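Local structure of C-domain type II peptide synthetase (Streptomyces globisporus, 4ZNM) at residues 29-34 against 40-45; 80-83 against 88-91. The protein is a free-standing condensation-domain protein of a type II peptide synthetase system, a member of the family whose fold is built from two lobes. All coordinates share one frame; numbering follows the deposited sequence. Where two conformers were deposited one is given.

Contact 1 of 2, residues 29-34 against 40-45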
# COMPACT_ATOMS: atom_id res chain seq x y z
N MSE A 29 13.39 -0.11 11.31
CA MSE A 29 14.28 -1.21 10.99
C MSE A 29 14.89 -0.99 9.60
O MSE A 29 15.94 -1.57 9.29
CB MSE A 29 13.56 -2.56 11.05
CG MSE A 29 12.92 -2.90 12.40
SE MSE A 29 11.83 -4.59 12.40
CE MSE A 29 12.98 -5.58 11.28
N PHE A 30 14.25 -0.14 8.78
CA PHE A 30 14.73 0.15 7.40
C PHE A 30 15.35 1.54 7.23
O PHE A 30 15.66 1.96 6.12
CB PHE A 30 13.58 -0.01 6.41
CG PHE A 30 13.04 -1.41 6.36
CD1 PHE A 30 13.46 -2.31 5.42
CD2 PHE A 30 12.17 -1.84 7.33
CE1 PHE A 30 13.00 -3.63 5.43
CE2 PHE A 30 11.72 -3.15 7.37
CZ PHE A 30 12.13 -4.05 6.41
N ASP A 31 15.59 2.22 8.34
CA ASP A 31 16.07 3.59 8.29
C ASP A 31 17.57 3.66 8.19
O ASP A 31 18.29 3.23 9.09
CB ASP A 31 15.61 4.35 9.53
CG ASP A 31 16.08 5.77 9.55
OD1 ASP A 31 16.37 6.36 8.47
OD2 ASP A 31 16.16 6.31 10.67
N SER A 32 18.05 4.24 7.10
CA SER A 32 19.48 4.27 6.81
C SER A 32 20.31 5.10 7.79
O SER A 32 21.53 5.00 7.80
CB SER A 32 19.68 4.78 5.38
OG SER A 32 18.55 4.47 4.58
N GLY A 33 19.65 5.93 8.61
CA GLY A 33 20.35 6.79 9.56
C GLY A 33 20.76 8.12 8.93
O GLY A 33 20.60 8.34 7.72
N ASN A 34 21.27 9.03 9.77
CA ASN A 34 21.84 10.27 9.27
C ASN A 34 23.18 9.90 8.63
O ASN A 34 24.12 9.49 9.31
CB ASN A 34 22.01 11.31 10.37
CG ASN A 34 22.10 12.73 9.84
OD1 ASN A 34 21.08 13.32 9.48
ND2 ASN A 34 23.31 13.27 9.78
N GLY A 40 14.82 6.54 2.16
CA GLY A 40 14.10 5.56 2.94
C GLY A 40 12.82 6.10 3.54
O GLY A 40 12.34 7.17 3.16
N PRO A 41 12.27 5.38 4.50
CA PRO A 41 10.93 5.68 5.03
C PRO A 41 10.78 7.02 5.75
O PRO A 41 9.65 7.47 5.86
CB PRO A 41 10.66 4.52 6.00
CG PRO A 41 11.99 3.88 6.25
CD PRO A 41 12.84 4.15 5.06
N PHE A 42 11.87 7.64 6.22
CA PHE A 42 11.75 8.95 6.83
C PHE A 42 12.28 10.03 5.89
O PHE A 42 12.45 11.19 6.27
CB PHE A 42 12.46 8.94 8.20
CG PHE A 42 11.87 7.92 9.10
CD1 PHE A 42 10.72 8.21 9.81
CD2 PHE A 42 12.39 6.63 9.15
CE1 PHE A 42 10.11 7.26 10.60
CE2 PHE A 42 11.80 5.66 9.96
CZ PHE A 42 10.66 5.97 10.68
N GLY A 43 12.52 9.65 4.64
CA GLY A 43 12.87 10.60 3.62
C GLY A 43 11.64 11.09 2.85
O GLY A 43 10.52 10.59 3.03
N PRO A 44 11.85 12.03 1.94
CA PRO A 44 10.76 12.76 1.25
C PRO A 44 10.14 11.97 0.11
O PRO A 44 9.18 12.48 -0.45
CB PRO A 44 11.46 14.01 0.71
CG PRO A 44 12.89 13.58 0.49
CD PRO A 44 13.19 12.52 1.56
N MSE A 45 10.65 10.79 -0.24
CA MSE A 45 9.99 10.00 -1.28
C MSE A 45 9.11 8.88 -0.71
O MSE A 45 8.49 8.11 -1.46
CB MSE A 45 11.03 9.42 -2.26
CG MSE A 45 11.84 10.45 -3.01
SE MSE A 45 10.67 11.64 -4.15
CE MSE A 45 10.15 10.30 -5.49
O HOH W 1 14.76 6.78 6.22

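Contact 2 of 2, residues 80-83 against 88-91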
# COMPACT_ATOMS: atom_id res chain seq x y z
N SER A 80 4.65 15.58 12.59
CA SER A 80 5.98 15.46 12.02
C SER A 80 6.80 14.44 12.81
O SER A 80 6.50 14.11 13.96
CB SER A 80 6.68 16.82 12.06
OG SER A 80 6.91 17.20 13.41
N LEU A 81 7.84 13.95 12.16
CA LEU A 81 8.77 13.01 12.73
C LEU A 81 10.18 13.58 12.53
O LEU A 81 10.62 13.77 11.38
CB LEU A 81 8.64 11.65 12.03
CG LEU A 81 7.30 10.94 12.18
CD1 LEU A 81 7.33 9.66 11.38
CD2 LEU A 81 6.99 10.63 13.63
N VAL A 82 10.87 13.88 13.61
CA VAL A 82 12.19 14.49 13.49
C VAL A 82 13.24 13.59 14.12
O VAL A 82 12.97 12.91 15.11
CB VAL A 82 12.23 15.89 14.12
CG1 VAL A 82 11.30 16.86 13.35
CG2 VAL A 82 11.87 15.80 15.60
N ARG A 83 14.43 13.55 13.52
CA ARG A 83 15.51 12.73 14.06
C ARG A 83 15.91 13.26 15.41
O ARG A 83 16.10 14.46 15.58
CB ARG A 83 16.72 12.73 13.14
CG ARG A 83 16.44 12.15 11.80
CD ARG A 83 17.69 11.63 11.14
NE ARG A 83 17.33 10.93 9.92
CZ ARG A 83 17.27 9.61 9.77
NH1 ARG A 83 16.91 9.10 8.60
NH2 ARG A 83 17.57 8.80 10.78
N HIS A 88 13.29 8.56 15.86
CA HIS A 88 12.41 9.62 15.41
C HIS A 88 11.41 9.95 16.50
O HIS A 88 10.84 9.07 17.13
CB HIS A 88 11.73 9.20 14.11
CG HIS A 88 12.70 8.85 13.03
ND1 HIS A 88 13.17 9.78 12.13
CD2 HIS A 88 13.40 7.71 12.79
CE1 HIS A 88 14.06 9.21 11.34
NE2 HIS A 88 14.23 7.95 11.73
N ARG A 89 11.27 11.24 16.76
CA ARG A 89 10.29 11.74 17.71
C ARG A 89 9.07 12.31 16.98
O ARG A 89 9.22 13.23 16.18
CB ARG A 89 10.89 12.82 18.59
CG ARG A 89 9.86 13.59 19.40
CD ARG A 89 10.53 14.47 20.45
NE ARG A 89 11.45 15.42 19.83
CZ ARG A 89 11.12 16.63 19.41
NH1 ARG A 89 9.87 17.08 19.54
NH2 ARG A 89 12.04 17.41 18.85
N PRO A 90 7.87 11.80 17.27
CA PRO A 90 6.66 12.45 16.76
C PRO A 90 6.35 13.76 17.47
O PRO A 90 6.54 13.84 18.67
CB PRO A 90 5.55 11.43 17.04
CG PRO A 90 6.24 10.19 17.51
CD PRO A 90 7.54 10.63 18.09
N GLU A 91 5.89 14.77 16.75
CA GLU A 91 5.35 15.94 17.41
C GLU A 91 4.12 16.41 16.65
O GLU A 91 4.16 16.60 15.43
CB GLU A 91 6.36 17.06 17.50
CG GLU A 91 5.77 18.26 18.24
CD GLU A 91 6.79 19.37 18.47
OE1 GLU A 91 7.94 19.20 18.03
OE2 GLU A 91 6.43 20.40 19.10
O HOH W 2 12.71 12.00 10.80

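Contact 1 of 2, residues 29-34 against 40-45
Two flat groups, the Phe-42 ring and the Asp-31 carboxylate, meet obliquely, their planes 59° apart and the side chains crossing at about a right angle. Closest are Asp-31 CG and Phe-42 CD2, 3.8 Å apart, while His-88 stacks on the same ring. With CG anti to the backbone N (chi1 180°), Asp-31 brings its CB and CG against Phe-42 CD2 and still keeps both oxygens occupied. OD1 accepts a hydrogen bond from a water 2.8 Å away, which itself accepts one from Phe-42 N at 3.0 Å; OD1 also receives a weak bond from Gly-33 N, closing an Asx turn. OD2 is hydrogen-bonded to His-88, and OD1 forms a salt bridge with Arg-83. Within 40-45, Gly-43 N donates to Gly-40 O over 2.9 Å, making 40-43 a type I beta turn with Pro-41, whose ring fixes a suitable phi, at its second position; Gly-40, which opens the turn, has a positive phi, easy for glycine. Pro-41 CG lies 4.2 Å from Phe-30 CB, a light apolar touch. Both segments belong to the loop joining helix 22-28 to strand 47-55; Pro-41 and Phe-42 lean on Leu-27 of that helix, and Phe-42 also reaches Leu-81 of strand 79-84.

Contact 2 of 2, residues 80-83 against 88-91
Val-82 O is gripped from the neighbouring strand by two donors: Arg-89 N at 2.9 Å, in a nearly straight bond (168°), and the CA-H of His-88, with CA 3.4 Å from the oxygen. The return bond, Val-82 N to Arg-89 O, spans 3.1 Å, and Glu-91 N reaches Ser-80 O at 2.9 Å, so 80-83 and 88-91 pair as the two strands of an antiparallel beta hairpin. Proline is tolerated at 90 because its pairing with Leu-81 is non-hydrogen-bonded, and there Leu-81 CD2 packs on its ring. On the same face as this pair, Arg-83 and His-88 run side by side. His-88 CE1 sits over the centre of the Arg-83 guanidinium, 3.6 Å from CZ, with the two planes 60° apart. A water 2.6 Å from His-88 ND1 lies at the ring edge and donates to Leu-81 O, while NE2 bonds Asp-31; both ring nitrogens are thus engaged, which fixes the rotation of the ring. On the other face, Val-82 CG2 covers the Arg-89 guanidinium near its rim, 3.6 Å from NH2; a bend at chi3 (58°) brings the group back there. Arg-89 NH1 bridges to Glu-91 OE1 at 3.2 Å, and its NE to Glu-84. Both arginines are therefore paired with carboxylates, Arg-83 with the Asp-31 that His-88 shares, and the negative charge of Asp-31 probably helps to hold guanidinium and imidazole so close together.

How the contacts relate
Asp-31 ties the two contacts together, their centres 12 Å apart, by clasping the hairpin with both carboxylate oxygens: OD2 lies 2.7 Å from His-88 NE2, a probable hydrogen bond, and OD1 forms a salt bridge of 2.8 Å with Arg-83 NH1. Beside this clasp, Phe-42 CG comes within 3.4 Å of His-88 CE1. Loop 29-45 is thus fastened to contact 2 by charge and by ring packing at once. Contact 1 also reaches toward the family's HHxxxD sequence, since Gly-43 O accepts from His-156, its first histidine. The Ser-80 side chain is about 7 Å from a bound sodium ion, and that of Phe-42 is about 11 Å from a bound sodium ion.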